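Local coordinates for putative iron-regulated protein A (Parabacteroides distasonis ATCC 8503, PDB 4ECG) that binds calcium ions and, as an imelysin-like protein of the peptidase M75 family, is a putative metallopeptidase whose precise role is not established, at residues S314-A317 / L318-I322; V331-I334 / D335-I338. All coordinates share one frame; numbering follows the deposited sequence.

Interaction 1 (314-322) comes first along the chain and takes in the whole of helix 315-322 with its N-cap; interaction 2 (331-338) follows on the next helix, 324-343. Their centres lie about 16 Å apart, on the same side of the chain's centre, yet the two meet where the His316 ring packs against Val331, at 4.1 Å from ND1 to CG2. The same ring is hydrogen-bonded to Asp327 near the start of the second helix, so two successive helices of this largely helical, imelysin-like chain are joined by a hydrogen bond and by packing. Each helix also carries a threonine bonded back to a carbonyl one turn earlier.

Interaction 1. Residues S314-A317 / L318-I322; sequences SLHA and LTKMI
Thr319 folds its hydroxyl back on the preceding turn and donates from OG1 to Leu315 O at 2.6 Å. The backbone Thr319 N reaches that same oxygen at 2.8 Å, and the two donors arrive from opposite faces of the carbonyl plane. What allows this is the first torsion: OG1 lies anti to the carbonyl carbon and beside the backbone N (chi1 -48°), while CG2 takes the place anti to that N.

The other polar links are the cap and the backbone bonds of the helix. Ser314 is the N-cap, its OG accepting from Ala317 N at 3.1 Å with an angle of 153° at the hydrogen, while also bonding to Ser311 O in the approach to the helix. Ser314 O takes Leu318 N at 3.1 Å, Lys320 N bonds His316 O at 2.9 Å, and Met321 N (selenomethionine) bonds Ala317 O.

The other side chains touch the preceding turn lightly: Leu318 CG comes to 3.8 Å from Ser314 O. Its side chain packs on Met32 and Val35 of helix 29-68, and that of Leu315 on helix 225-233. The extended chain of Lys320 passes obliquely by the His316 ring, CD standing 4.3 Å from NE2. Phe300 meets that ring, whose ND1 is engaged by Asp327, with planes inclined at about 55°.

The chemistry is that of a short helix secured at its start: the serine occupies an amide of the first turn, and the buried threonine hydroxyl finds its acceptor within its own helix.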
loop_
_atom_site.group_PDB
_atom_site.type_symbol
_atom_site.label_atom_id
_atom_site.label_comp_id
_atom_site.label_asym_id
_atom_site.label_seq_id
_atom_site.Cartn_x
_atom_site.Cartn_y
_atom_site.Cartn_z
ATOM N N SER A 314 16.881 -14.134 -3.786
ATOM C CA SER A 314 15.568 -13.594 -4.137
ATOM C C SER A 314 14.674 -14.702 -4.607
ATOM O O SER A 314 15.164 -15.751 -5.043
ATOM C CB SER A 314 15.677 -12.577 -5.290
ATOM O OG SER A 314 16.433 -13.063 -6.394
ATOM N N LEU A 315 13.368 -14.433 -4.559
ATOM C CA LEU A 315 12.371 -15.307 -5.153
ATOM C C LEU A 315 12.654 -15.437 -6.629
ATOM O O LEU A 315 12.388 -16.505 -7.233
ATOM C CB LEU A 315 10.931 -14.783 -4.975
ATOM C CG LEU A 315 10.288 -15.014 -3.630
ATOM C CD1 LEU A 315 8.941 -14.246 -3.497
ATOM C CD2 LEU A 315 10.198 -16.516 -3.439
ATOM N N HIS A 316 13.161 -14.359 -7.222
ATOM C CA HIS A 316 13.583 -14.395 -8.622
ATOM C C HIS A 316 14.592 -15.470 -8.879
ATOM O O HIS A 316 14.432 -16.272 -9.790
ATOM C CB HIS A 316 14.135 -13.046 -9.037
ATOM C CG HIS A 316 14.926 -13.079 -10.305
ATOM N ND1 HIS A 316 14.361 -13.310 -11.498
ATOM C CD2 HIS A 316 16.290 -12.887 -10.536
ATOM C CE1 HIS A 316 15.331 -13.289 -12.457
ATOM N NE2 HIS A 316 16.501 -13.028 -11.860
ATOM N N ALA A 317 15.635 -15.510 -8.070
ATOM C CA ALA A 317 16.688 -16.486 -8.273
ATOM C C ALA A 317 16.108 -17.881 -8.100
ATOM O O ALA A 317 16.366 -18.746 -8.920
ATOM C CB ALA A 317 17.829 -16.264 -7.289
ATOM N N LEU A 318 15.316 -18.107 -7.049
ATOM C CA LEU A 318 14.817 -19.456 -6.800
ATOM C C LEU A 318 13.876 -19.889 -7.926
ATOM O O LEU A 318 13.993 -21.000 -8.433
ATOM C CB LEU A 318 14.124 -19.579 -5.453
ATOM C CG LEU A 318 14.963 -19.475 -4.177
ATOM C CD1 LEU A 318 14.041 -19.763 -2.984
ATOM C CD2 LEU A 318 16.177 -20.377 -4.205
ATOM N N THR A 319 12.988 -19.003 -8.366
ATOM C CA THR A 319 12.116 -19.340 -9.497
ATOM C C THR A 319 12.900 -19.646 -10.779
ATOM O O THR A 319 12.593 -20.614 -11.488
ATOM C CB THR A 319 11.161 -18.183 -9.752
ATOM O OG1 THR A 319 10.601 -17.812 -8.499
ATOM C CG2 THR A 319 10.079 -18.544 -10.757
ATOM N N LYS A 320 13.903 -18.822 -11.089
ATOM C CA LYS A 320 14.752 -19.073 -12.258
ATOM C C LYS A 320 15.321 -20.498 -12.222
ATOM O O LYS A 320 15.205 -21.253 -13.200
ATOM C CB LYS A 320 15.878 -18.027 -12.330
ATOM C CG LYS A 320 16.611 -17.926 -13.667
ATOM C CD LYS A 320 17.574 -16.741 -13.700
ATOM C CE LYS A 320 18.666 -16.943 -14.744
ATOM N NZ LYS A 320 19.399 -15.669 -15.002
HETATM N N MSE A 321 15.902 -20.855 -11.076
HETATM C CA MSE A 321 16.450 -22.190 -10.808
HETATM C C MSE A 321 15.406 -23.302 -11.020
HETATM O O MSE A 321 15.723 -24.333 -11.593
HETATM C CB MSE A 321 17.015 -22.214 -9.365
HETATM C CG MSE A 321 17.694 -23.533 -8.859
HETATM SE SE MSE A 321 17.500 -23.795 -6.885
HETATM C CE MSE A 321 18.324 -22.048 -6.378
ATOM N N ILE A 322 14.169 -23.094 -10.557
ATOM C CA ILE A 322 13.077 -24.098 -10.643
ATOM C C ILE A 322 12.527 -24.192 -12.075
ATOM O O ILE A 322 12.382 -25.293 -12.637
ATOM C CB ILE A 322 11.928 -23.814 -9.626
ATOM C CG1 ILE A 322 12.428 -23.867 -8.178
ATOM C CG2 ILE A 322 10.845 -24.876 -9.700
ATOM C CD1 ILE A 322 11.506 -23.236 -7.163
#

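Interaction 2. Residues V331-I334 / D335-I338; sequences VVQI and DKTI
This is a one-turn contact along the middle of helix 324-343, an i to i+4 arrangement in which Gln333 and Ile334 meet Thr337 and Ile338 on the flanks that face helices 355-377 and 284-300 of the imelysin-like fold.

Gln333 O is held by two donors from one residue: Thr337 OG1 at 2.7 Å and Thr337 N at 3.0 Å, approaching from opposite faces of the carbonyl plane. The N-H bond is bent, 138° at its hydrogen. Thr337 also rests on Cys365 and Leu368, and its hydroxyl makes a weak bond to Ala364 O, carrying the contact into helix 355-377.

On the apolar flank Ile334 and Ile338 lie side by side and point the same way, CG2 of the first at 3.9 Å from CD1 of the second. Both pack on Lys296 of helix 284-300, whose ammonium forms a salt bridge with Asp335 OD1, so a charge pair borders the isoleucines.

Lys336, an exposed residue, crosses Gln333 obliquely. The glutamine starts with CG anti to its own N and then bends at chi2 (62°), which turns the amide back over the next turn. One water joins the two ends, accepting from Gln333 NE2 at 2.8 Å and, weakly, from Lys336 NZ at 3.2 Å.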
loop_
_atom_site.group_PDB
_atom_site.type_symbol
_atom_site.label_atom_id
_atom_site.label_comp_id
_atom_site.label_asym_id
_atom_site.label_seq_id
_atom_site.Cartn_x
_atom_site.Cartn_y
_atom_site.Cartn_z
ATOM N N VAL A 331 9.193 -11.786 -14.822
ATOM C CA VAL A 331 9.960 -10.575 -15.094
ATOM C C VAL A 331 9.159 -9.675 -16.064
ATOM O O VAL A 331 8.920 -8.524 -15.760
ATOM C CB VAL A 331 11.376 -10.924 -15.647
ATOM C CG1 VAL A 331 12.087 -9.674 -16.195
ATOM C CG2 VAL A 331 12.177 -11.635 -14.558
ATOM N N VAL A 332 8.713 -10.236 -17.194
ATOM C CA VAL A 332 7.943 -9.509 -18.210
ATOM C C VAL A 332 6.660 -8.950 -17.581
ATOM O O VAL A 332 6.319 -7.791 -17.757
ATOM C CB VAL A 332 7.636 -10.425 -19.452
ATOM C CG1 VAL A 332 6.459 -9.904 -20.289
ATOM C CG2 VAL A 332 8.901 -10.636 -20.336
ATOM N N GLN A 333 5.982 -9.744 -16.779
ATOM C CA GLN A 333 4.660 -9.384 -16.306
ATOM C C GLN A 333 4.680 -8.276 -15.268
ATOM O O GLN A 333 3.766 -7.455 -15.255
ATOM C CB GLN A 333 3.935 -10.612 -15.728
ATOM C CG GLN A 333 2.449 -10.456 -15.602
ATOM C CD GLN A 333 1.738 -10.228 -16.925
ATOM O OE1 GLN A 333 1.996 -10.906 -17.909
ATOM N NE2 GLN A 333 0.797 -9.275 -16.938
ATOM N N ILE A 334 5.668 -8.259 -14.377
ATOM C CA ILE A 334 5.782 -7.157 -13.375
ATOM C C ILE A 334 5.898 -5.830 -14.158
ATOM O O ILE A 334 5.132 -4.875 -13.961
ATOM C CB ILE A 334 6.976 -7.364 -12.380
ATOM C CG1 ILE A 334 6.668 -8.543 -11.427
ATOM C CG2 ILE A 334 7.262 -6.096 -11.588
ATOM C CD1 ILE A 334 7.880 -9.248 -10.825
ATOM N N ASP A 335 6.839 -5.813 -15.091
ATOM C CA ASP A 335 7.046 -4.630 -15.936
ATOM C C ASP A 335 5.845 -4.288 -16.846
ATOM O O ASP A 335 5.536 -3.133 -17.026
ATOM C CB ASP A 335 8.336 -4.791 -16.737
ATOM C CG ASP A 335 9.612 -4.453 -15.904
ATOM O OD1 ASP A 335 9.531 -4.072 -14.710
ATOM O OD2 ASP A 335 10.721 -4.572 -16.460
ATOM N N LYS A 336 5.140 -5.284 -17.376
ATOM C CA LYS A 336 3.937 -5.034 -18.199
ATOM C C LYS A 336 2.813 -4.389 -17.350
ATOM O O LYS A 336 2.058 -3.554 -17.813
ATOM C CB LYS A 336 3.474 -6.368 -18.758
ATOM C CG LYS A 336 2.772 -6.361 -20.101
ATOM C CD LYS A 336 2.657 -7.812 -20.606
ATOM C CE LYS A 336 1.296 -8.113 -21.230
ATOM N NZ LYS A 336 1.115 -9.551 -21.581
ATOM N N THR A 337 2.750 -4.746 -16.079
ATOM C CA THR A 337 1.662 -4.303 -15.217
ATOM C C THR A 337 1.905 -2.862 -14.817
ATOM O O THR A 337 0.983 -2.070 -14.865
ATOM C CB THR A 337 1.492 -5.231 -13.979
ATOM O OG1 THR A 337 1.369 -6.594 -14.436
ATOM C CG2 THR A 337 0.274 -4.813 -13.114
ATOM N N ILE A 338 3.151 -2.535 -14.453
ATOM C CA ILE A 338 3.584 -1.169 -14.144
ATOM C C ILE A 338 3.435 -0.283 -15.373
ATOM O O ILE A 338 2.941 0.826 -15.293
ATOM C CB ILE A 338 5.063 -1.134 -13.658
ATOM C CG1 ILE A 338 5.212 -1.822 -12.313
ATOM C CG2 ILE A 338 5.613 0.286 -13.527
ATOM C CD1 ILE A 338 6.666 -2.242 -11.967
HETATM O O HOH W 1 -0.950 -9.079 -19.138
#